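Local coordinates for putative lipoprotein (Bacteroides fragilis, PDB 3QNK) that is of unknown specificity but, as a SusD-like protein of the outer membrane, probably binds glycans for uptake by the cell, at residues R459-P464 with R494-P499. Numbering follows the deposited sequence.
Sequences RWKIGP and RLYLTP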
# COMPACT_ATOMS: atom_id res chain seq x y z
N ARG B 459 -20.94 -13.32 12.13
CA ARG B 459 -21.76 -14.35 11.50
C ARG B 459 -22.87 -14.82 12.44
O ARG B 459 -23.99 -15.03 11.98
CB ARG B 459 -20.93 -15.51 10.95
CG ARG B 459 -20.24 -16.37 11.99
CD ARG B 459 -19.29 -17.29 11.30
NE ARG B 459 -18.61 -18.14 12.26
CZ ARG B 459 -19.08 -19.31 12.67
NH1 ARG B 459 -20.23 -19.78 12.19
NH2 ARG B 459 -18.41 -20.02 13.56
N TRP B 460 -22.59 -14.93 13.75
CA TRP B 460 -23.60 -15.30 14.74
C TRP B 460 -24.51 -14.14 15.06
O TRP B 460 -25.54 -14.34 15.71
CB TRP B 460 -22.94 -15.77 16.04
CG TRP B 460 -22.21 -17.07 15.91
CD1 TRP B 460 -22.46 -18.07 15.03
CD2 TRP B 460 -21.12 -17.51 16.72
NE1 TRP B 460 -21.58 -19.10 15.22
CE2 TRP B 460 -20.75 -18.79 16.26
CE3 TRP B 460 -20.41 -16.93 17.79
CZ2 TRP B 460 -19.69 -19.50 16.82
CZ3 TRP B 460 -19.36 -17.64 18.35
CH2 TRP B 460 -19.02 -18.92 17.87
N LYS B 461 -24.12 -12.92 14.64
CA LYS B 461 -24.85 -11.68 14.87
C LYS B 461 -25.06 -11.47 16.39
O LYS B 461 -26.20 -11.41 16.84
CB LYS B 461 -26.17 -11.62 14.05
CG LYS B 461 -25.92 -11.49 12.56
CD LYS B 461 -27.12 -10.90 11.81
CE LYS B 461 -26.95 -10.80 10.29
NZ LYS B 461 -25.77 -9.99 9.85
N ILE B 462 -23.95 -11.39 17.16
CA ILE B 462 -23.94 -11.19 18.62
C ILE B 462 -23.10 -9.94 19.03
O ILE B 462 -22.56 -9.88 20.15
CB ILE B 462 -23.51 -12.46 19.40
CG1 ILE B 462 -22.08 -12.90 19.05
CG2 ILE B 462 -24.52 -13.58 19.24
CD1 ILE B 462 -21.40 -13.79 20.06
N GLY B 463 -23.05 -8.95 18.12
CA GLY B 463 -22.34 -7.70 18.33
C GLY B 463 -22.82 -6.89 19.52
O GLY B 463 -22.00 -6.46 20.35
N PRO B 464 -24.16 -6.71 19.68
CA PRO B 464 -24.65 -5.93 20.85
C PRO B 464 -24.25 -6.52 22.20
O PRO B 464 -23.96 -5.79 23.13
CB PRO B 464 -26.17 -5.98 20.68
CG PRO B 464 -26.38 -6.26 19.22
CD PRO B 464 -25.28 -7.12 18.80
N ARG B 494 -24.79 -1.88 11.42
CA ARG B 494 -24.03 -1.63 10.18
C ARG B 494 -22.64 -2.24 10.27
O ARG B 494 -22.04 -2.52 9.22
CB ARG B 494 -23.93 -0.12 9.87
CG ARG B 494 -23.05 0.67 10.84
CD ARG B 494 -22.98 2.11 10.50
NE ARG B 494 -22.02 2.77 11.37
CZ ARG B 494 -21.47 3.95 11.14
NH1 ARG B 494 -21.75 4.61 10.02
NH2 ARG B 494 -20.61 4.47 12.00
N LEU B 495 -22.12 -2.44 11.51
CA LEU B 495 -20.80 -3.03 11.81
C LEU B 495 -20.73 -4.52 11.48
O LEU B 495 -19.67 -5.14 11.64
CB LEU B 495 -20.42 -2.78 13.27
CG LEU B 495 -20.26 -1.32 13.75
CD1 LEU B 495 -19.99 -1.30 15.22
CD2 LEU B 495 -19.11 -0.58 13.01
N TYR B 496 -21.86 -5.11 10.97
CA TYR B 496 -21.88 -6.53 10.54
C TYR B 496 -21.20 -6.65 9.16
O TYR B 496 -20.91 -7.77 8.71
CB TYR B 496 -23.28 -7.13 10.55
CG TYR B 496 -23.76 -7.53 11.93
CD1 TYR B 496 -22.94 -8.28 12.78
CD2 TYR B 496 -25.02 -7.18 12.38
CE1 TYR B 496 -23.37 -8.62 14.06
CE2 TYR B 496 -25.45 -7.50 13.68
CZ TYR B 496 -24.63 -8.25 14.50
OH TYR B 496 -25.07 -8.57 15.76
N LEU B 497 -20.85 -5.48 8.55
CA LEU B 497 -20.09 -5.38 7.30
C LEU B 497 -19.11 -4.23 7.37
O LEU B 497 -19.40 -3.22 8.01
CB LEU B 497 -21.02 -5.21 6.09
CG LEU B 497 -21.76 -6.47 5.58
CD1 LEU B 497 -22.57 -6.14 4.35
CD2 LEU B 497 -20.76 -7.63 5.26
N THR B 498 -17.93 -4.39 6.74
CA THR B 498 -16.86 -3.36 6.65
C THR B 498 -17.21 -2.34 5.56
O THR B 498 -17.67 -2.76 4.50
CB THR B 498 -15.51 -4.04 6.40
OG1 THR B 498 -15.26 -4.88 7.51
CG2 THR B 498 -14.35 -3.05 6.24
N PRO B 499 -17.06 -1.00 5.77
CA PRO B 499 -17.41 -0.07 4.67
C PRO B 499 -16.45 -0.21 3.49
O PRO B 499 -15.27 -0.56 3.65
CB PRO B 499 -17.29 1.33 5.30
CG PRO B 499 -16.54 1.17 6.52
CD PRO B 499 -16.50 -0.27 6.93
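A Schellman motif ends helix 453-460, and the ring of Tyr496 packs against the turn that follows it. Lys461, with positive phi, is the C-prime residue of the motif: Ile462 N bonds to Val457 O and Lys461 N to Arg458 O. The Lys461 side chain lies over one face of the Tyr496 ring. Its CG makes a CH-pi contact 4.0 Å from the ring centroid of Tyr496 and only 12° off the normal. With chi1 at -69°, CG stands anti to the carbonyl carbon, and the chain runs on along the ring toward its CG end before bending at chi4. That bend leaves NZ of Lys461 4.3 Å from the centroid of Tyr496, an off-centre cation-pi contact toward the CG end of the Tyr496 ring. The phenol oxygen reaches the backbone of the turn. Gly463 N, near the ring plane, donates a hydrogen bond to Tyr496 OH (3.1 Å, 152°). Pro464 CD, in the first turn of helix 463-466, lies 3.4 Å from the same Tyr496 OH. The contact lies near the surface and joins the link between two helices to the loop between strand 480-488 and helix 502-507. Arg458 NH2 forms a hydrogen bond with Leu495 O, a second tie to this loop. On the helix side, Arg459 forms a salt bridge and Trp460 NE1 a hydrogen bond with Glu400 of helix 391-405.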